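Local coordinates for 27kDa outer membrane protein (Silicibacter pomeroyi, PDB 3GYK), which probably acts as a thiol-disulfide oxidoreductase through its DsbA-like thioredoxin domain, the part of the longer protein held in this chain, at residues 35-40 and 143-148; 60-65 and 128-133. One frame throughout, in Å; residues are numbered along the deposited sequence.

Both contacts lie inside the same DsbA-like thioredoxin domain, their centres about 14 Å apart. All six touching residues of contact 2 are buried, whereas contact 1 has exposed Tyr36 and partly exposed Thr145 at its margin. Contact 1 sets the start of helix 35-50 against the cis-proline turn that leads into strand 147-150; it has no hydrogen bond across it and rests on a thiol, a proline ring and a few carbon contacts. Contact 2 joins the end of strand 54-60 and the loop after it to helix 124-140, and there two hydrogen bonds to the backbone of Glu60 do much of the work. The two meet where Thr145 CG2 packs 3.5 Å from Trp61 CE3.

Contact 1: 35-40 and 143-148. With SO4 (sulfate ion), chain F.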
loop_
_atom_site.group_PDB
_atom_site.type_symbol
_atom_site.label_atom_id
_atom_site.label_comp_id
_atom_site.label_asym_id
_atom_site.label_seq_id
_atom_site.Cartn_x
_atom_site.Cartn_y
_atom_site.Cartn_z
ATOM N N PRO A 35 -9.696 -6.599 7.215
ATOM C CA PRO A 35 -9.146 -7.168 8.457
ATOM C C PRO A 35 -7.796 -7.852 8.230
ATOM O O PRO A 35 -6.879 -7.739 9.065
ATOM C CB PRO A 35 -10.191 -8.206 8.864
ATOM C CG PRO A 35 -11.457 -7.723 8.263
ATOM C CD PRO A 35 -11.092 -7.032 6.985
ATOM N N TYR A 36 -7.661 -8.576 7.117
ATOM C CA TYR A 36 -6.370 -9.204 6.869
ATOM C C TYR A 36 -5.275 -8.219 6.469
ATOM O O TYR A 36 -4.118 -8.494 6.717
ATOM C CB TYR A 36 -6.485 -10.346 5.842
ATOM C CG TYR A 36 -6.819 -11.703 6.423
ATOM C CD1 TYR A 36 -8.022 -12.334 6.120
ATOM C CD2 TYR A 36 -5.896 -12.397 7.212
ATOM C CE1 TYR A 36 -8.313 -13.586 6.626
ATOM C CE2 TYR A 36 -6.172 -13.652 7.707
ATOM C CZ TYR A 36 -7.377 -14.251 7.402
ATOM O OH TYR A 36 -7.647 -15.506 7.906
ATOM N N CYS A 37 -5.625 -7.102 5.820
ATOM C CA CYS A 37 -4.643 -6.015 5.609
ATOM C C CYS A 37 -4.155 -5.436 6.921
ATOM O O CYS A 37 -2.948 -5.162 7.096
ATOM C CB CYS A 37 -5.245 -4.910 4.741
ATOM S SG CYS A 37 -5.542 -5.474 3.042
ATOM N N ARG A 38 -5.075 -5.215 7.849
ATOM C CA ARG A 38 -4.677 -4.674 9.139
ATOM C C ARG A 38 -3.726 -5.650 9.868
ATOM O O ARG A 38 -2.758 -5.224 10.524
ATOM C CB ARG A 38 -5.911 -4.317 9.977
ATOM C CG ARG A 38 -6.707 -3.169 9.410
ATOM C CD ARG A 38 -7.848 -2.731 10.346
ATOM N NE ARG A 38 -8.474 -1.528 9.810
ATOM C CZ ARG A 38 -9.328 -0.761 10.482
ATOM N NH1 ARG A 38 -9.653 -1.065 11.728
ATOM N NH2 ARG A 38 -9.843 0.315 9.894
ATOM N N ARG A 39 -4.009 -6.952 9.743
ATOM C CA ARG A 39 -3.160 -8.005 10.274
ATOM C C ARG A 39 -1.785 -8.071 9.567
ATOM O O ARG A 39 -0.762 -8.344 10.211
ATOM C CB ARG A 39 -3.884 -9.354 10.142
ATOM C CG ARG A 39 -3.233 -10.451 10.940
ATOM C CD ARG A 39 -4.086 -11.717 10.970
ATOM N NE ARG A 39 -3.237 -12.878 11.233
ATOM C CZ ARG A 39 -3.655 -14.140 11.200
ATOM N NH1 ARG A 39 -4.932 -14.409 10.934
ATOM N NH2 ARG A 39 -2.795 -15.130 11.435
ATOM N N ALA A 40 -1.774 -7.836 8.255
ATOM C CA ALA A 40 -0.542 -7.890 7.466
ATOM C C ALA A 40 0.398 -6.721 7.805
ATOM O O ALA A 40 1.593 -6.829 7.584
ATOM C CB ALA A 40 -0.853 -7.888 5.947
ATOM N N ASN A 143 -8.344 -11.215 -6.439
ATOM C CA ASN A 143 -9.795 -11.146 -6.242
ATOM C C ASN A 143 -10.133 -10.282 -5.037
ATOM O O ASN A 143 -11.287 -9.973 -4.823
ATOM C CB ASN A 143 -10.353 -12.560 -5.979
ATOM C CG ASN A 143 -11.857 -12.610 -6.048
ATOM O OD1 ASN A 143 -12.465 -12.320 -7.085
ATOM N ND2 ASN A 143 -12.482 -12.983 -4.930
ATOM N N GLY A 144 -9.141 -9.976 -4.207
ATOM C CA GLY A 144 -9.377 -9.109 -3.044
ATOM C C GLY A 144 -8.064 -8.809 -2.353
ATOM O O GLY A 144 -6.964 -9.109 -2.889
ATOM N N THR A 145 -8.163 -8.231 -1.165
ATOM C CA THR A 145 -6.977 -7.754 -0.435
ATOM C C THR A 145 -6.831 -8.536 0.875
ATOM O O THR A 145 -7.836 -9.029 1.391
ATOM C CB THR A 145 -7.120 -6.257 -0.081
ATOM O OG1 THR A 145 -8.334 -6.077 0.663
ATOM C CG2 THR A 145 -7.224 -5.429 -1.344
ATOM N N PRO A 146 -5.592 -8.688 1.400
ATOM C CA PRO A 146 -4.311 -8.262 0.799
ATOM C C PRO A 146 -3.865 -9.205 -0.302
ATOM O O PRO A 146 -4.164 -10.425 -0.229
ATOM C CB PRO A 146 -3.318 -8.300 1.996
ATOM C CG PRO A 146 -3.883 -9.342 2.900
ATOM C CD PRO A 146 -5.398 -9.344 2.710
ATOM N N SER A 147 -3.231 -8.662 -1.346
ATOM C CA SER A 147 -2.501 -9.506 -2.316
ATOM C C SER A 147 -1.106 -8.916 -2.522
ATOM O O SER A 147 -0.919 -7.697 -2.482
ATOM C CB SER A 147 -3.226 -9.587 -3.662
ATOM O OG SER A 147 -4.456 -10.305 -3.578
ATOM N N PHE A 148 -0.130 -9.790 -2.749
ATOM C CA PHE A 148 1.258 -9.356 -2.868
ATOM C C PHE A 148 1.894 -9.836 -4.171
ATOM O O PHE A 148 1.541 -10.872 -4.728
ATOM C CB PHE A 148 2.101 -9.916 -1.704
ATOM C CG PHE A 148 1.687 -9.409 -0.349
ATOM C CD1 PHE A 148 2.264 -8.264 0.185
ATOM C CD2 PHE A 148 0.755 -10.110 0.410
ATOM C CE1 PHE A 148 1.894 -7.794 1.483
ATOM C CE2 PHE A 148 0.368 -9.652 1.681
ATOM C CZ PHE A 148 0.944 -8.474 2.215
HETATM S S SO4 F . -8.340 -12.045 10.597
HETATM O O1 SO4 F . -8.571 -13.444 10.246
HETATM O O2 SO4 F . -9.591 -11.431 11.029
HETATM O O3 SO4 F . -7.337 -12.000 11.661
HETATM O O4 SO4 F . -7.865 -11.305 9.433
#
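Cys37 carries its SG anti to the carbonyl carbon (chi1 -67°), and this brings the sulfur to the turn at Thr145 and Pro146. SG lies 3.6 Å from both Thr145 CB and Pro146 N, with Pro146 CB just beyond, so the thiol leans on the cis-proline by van der Waals contact. This pairing fits the thioredoxin-type CxxC motif, Cys34 to Cys37, at the start of helix 35-50, probably the redox site. One residue earlier, Tyr36 CB meets the other end of the proline ring, 3.5 Å from Pro146 CD, while the Tyr36 ring turns outward from the turn. A sulfate, probably from the crystallisation liquor, sets O4 about 3.1 Å above the centre of that ring. On the next turn of the helix, Ala40 CB faces the rim of Phe148 at CZ, 4.2 Å away. An alanine in place of Pro146 would probably leave a gap beside Tyr36 CB, where the ring's CD had packed, and might cost the turn its cis peptide. Ser147 OG ties the turn together with a hydrogen bond to Gly144 O. Around this contact, Phe30 of strand 24-30 and Met92 of helix 84-92 also touch Cys37, and Phe148 packs on Val26 and Glu28 of strand 24-30.

Contact 2: 60-65 and 128-133; sequences EWPILG and AHIAQS
Ser133 OG gives its proton to Glu60 O at 2.8 Å, approaching from above the carbonyl plane, and the same hydroxyl is also hydrogen-bonded to Arg59 NE. Its chi1 of -64°, with OG anti to the carbonyl carbon, turns the hydroxyl to that strand end. One helical turn earlier, His129 receives the Glu60 amide: N lies 2.9 Å from NE2 and only 6° out of the imidazole plane. The bond makes NE2 an acceptor, and since ND1 is hydrogen-bonded to Asn13 O, the imidazole is held at both nitrogens and its rotation is probably fixed. Both the N-H and the C=O of Glu60 are thus taken up by helix side chains. Its carboxylate bends off at chi2 (-93°) and bonds through OE2 to the hydroxyls of Tyr32 and Tyr84. Apolar contact continues along the loop, where Ile130 CG2 packs 3.7 Å from Pro62 CG; Trp61 CB to Ser133 CB is a looser carbon contact. The contact joins helix 124-140 to the end of strand 54-60, which lies between strands 16-18 and 24-30. The intervening chain is largely helical, without a strand, consistent with the helical insertion that DsbA-like proteins carry in the thioredoxin fold; helix 124-140 returns from it.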
loop_
_atom_site.group_PDB
_atom_site.type_symbol
_atom_site.label_atom_id
_atom_site.label_comp_id
_atom_site.label_asym_id
_atom_site.label_seq_id
_atom_site.Cartn_x
_atom_site.Cartn_y
_atom_site.Cartn_z
ATOM N N GLU A 60 -2.848 1.274 -3.535
ATOM C CA GLU A 60 -4.101 1.528 -2.818
ATOM C C GLU A 60 -5.198 0.974 -3.689
ATOM O O GLU A 60 -5.387 1.428 -4.831
ATOM C CB GLU A 60 -4.271 3.040 -2.630
ATOM C CG GLU A 60 -3.187 3.668 -1.778
ATOM C CD GLU A 60 -3.596 3.737 -0.286
ATOM O OE1 GLU A 60 -4.749 3.375 0.033
ATOM O OE2 GLU A 60 -2.766 4.179 0.543
ATOM N N TRP A 61 -5.924 -0.017 -3.160
ATOM C CA TRP A 61 -6.982 -0.689 -3.914
ATOM C C TRP A 61 -8.243 -0.733 -3.056
ATOM O O TRP A 61 -8.583 -1.766 -2.453
ATOM C CB TRP A 61 -6.528 -2.100 -4.329
ATOM C CG TRP A 61 -7.468 -2.774 -5.279
ATOM C CD1 TRP A 61 -8.320 -2.168 -6.176
ATOM C CD2 TRP A 61 -7.674 -4.186 -5.425
ATOM N NE1 TRP A 61 -9.045 -3.118 -6.860
ATOM C CE2 TRP A 61 -8.664 -4.359 -6.427
ATOM C CE3 TRP A 61 -7.106 -5.325 -4.819
ATOM C CZ2 TRP A 61 -9.131 -5.620 -6.815
ATOM C CZ3 TRP A 61 -7.582 -6.592 -5.215
ATOM C CH2 TRP A 61 -8.565 -6.721 -6.193
ATOM N N PRO A 62 -8.909 0.433 -2.935
ATOM C CA PRO A 62 -10.114 0.506 -2.099
ATOM C C PRO A 62 -11.288 -0.251 -2.761
ATOM O O PRO A 62 -11.732 0.111 -3.857
ATOM C CB PRO A 62 -10.377 2.011 -2.005
ATOM C CG PRO A 62 -9.791 2.578 -3.321
ATOM C CD PRO A 62 -8.491 1.768 -3.431
ATOM N N ILE A 63 -11.744 -1.306 -2.100
ATOM C CA ILE A 63 -12.779 -2.200 -2.651
ATOM C C ILE A 63 -13.898 -2.499 -1.666
ATOM O O ILE A 63 -14.865 -3.147 -2.027
ATOM C CB ILE A 63 -12.156 -3.527 -3.216
ATOM C CG1 ILE A 63 -11.368 -4.273 -2.132
ATOM C CG2 ILE A 63 -11.260 -3.218 -4.464
ATOM C CD1 ILE A 63 -10.841 -5.686 -2.550
ATOM N N LEU A 64 -13.778 -2.017 -0.432
ATOM C CA LEU A 64 -14.740 -2.364 0.619
ATOM C C LEU A 64 -15.664 -1.196 0.944
ATOM O O LEU A 64 -16.288 -1.166 2.006
ATOM C CB LEU A 64 -14.013 -2.860 1.888
ATOM C CG LEU A 64 -13.155 -4.112 1.698
ATOM C CD1 LEU A 64 -12.526 -4.523 3.007
ATOM C CD2 LEU A 64 -14.018 -5.277 1.156
ATOM N N GLY A 65 -15.769 -0.242 0.024
ATOM C CA GLY A 65 -16.868 0.720 0.070
ATOM C C GLY A 65 -16.428 2.172 0.141
ATOM O O GLY A 65 -15.256 2.502 -0.113
ATOM N N ALA A 128 -6.161 8.558 -10.804
ATOM C CA ALA A 128 -5.309 7.775 -11.702
ATOM C C ALA A 128 -4.657 6.606 -10.957
ATOM O O ALA A 128 -4.606 5.482 -11.498
ATOM C CB ALA A 128 -4.243 8.653 -12.428
ATOM N N HIS A 129 -4.176 6.836 -9.738
ATOM C CA HIS A 129 -3.561 5.728 -8.967
ATOM C C HIS A 129 -4.583 4.618 -8.707
ATOM O O HIS A 129 -4.345 3.436 -8.964
ATOM C CB HIS A 129 -2.984 6.203 -7.640
ATOM C CG HIS A 129 -2.454 5.090 -6.787
ATOM N ND1 HIS A 129 -1.107 4.820 -6.679
ATOM C CD2 HIS A 129 -3.089 4.142 -6.047
ATOM C CE1 HIS A 129 -0.933 3.774 -5.880
ATOM N NE2 HIS A 129 -2.120 3.336 -5.498
ATOM N N ILE A 130 -5.737 4.996 -8.178
ATOM C CA ILE A 130 -6.725 3.973 -7.797
ATOM C C ILE A 130 -7.210 3.200 -9.016
ATOM O O ILE A 130 -7.364 1.971 -8.951
ATOM C CB ILE A 130 -7.890 4.618 -7.003
ATOM C CG1 ILE A 130 -7.377 5.153 -5.655
ATOM C CG2 ILE A 130 -9.011 3.593 -6.770
ATOM C CD1 ILE A 130 -8.347 6.163 -4.945
ATOM N N ALA A 131 -7.433 3.888 -10.133
ATOM C CA ALA A 131 -7.855 3.215 -11.355
ATOM C C ALA A 131 -6.803 2.216 -11.831
ATOM O O ALA A 131 -7.143 1.122 -12.311
ATOM C CB ALA A 131 -8.141 4.228 -12.465
ATOM N N GLN A 132 -5.524 2.613 -11.721
ATOM C CA GLN A 132 -4.445 1.691 -12.125
ATOM C C GLN A 132 -4.331 0.517 -11.157
ATOM O O GLN A 132 -4.010 -0.597 -11.587
ATOM C CB GLN A 132 -3.109 2.461 -12.257
ATOM C CG GLN A 132 -1.876 1.609 -12.585
ATOM C CD GLN A 132 -1.924 0.918 -13.931
ATOM O OE1 GLN A 132 -2.936 0.929 -14.645
ATOM N NE2 GLN A 132 -0.771 0.334 -14.328
ATOM N N SER A 133 -4.571 0.738 -9.859
ATOM C CA SER A 133 -4.577 -0.402 -8.926
ATOM C C SER A 133 -5.640 -1.416 -9.339
ATOM O O SER A 133 -5.364 -2.627 -9.355
ATOM C CB SER A 133 -4.807 0.032 -7.495
ATOM O OG SER A 133 -3.751 0.853 -7.009
#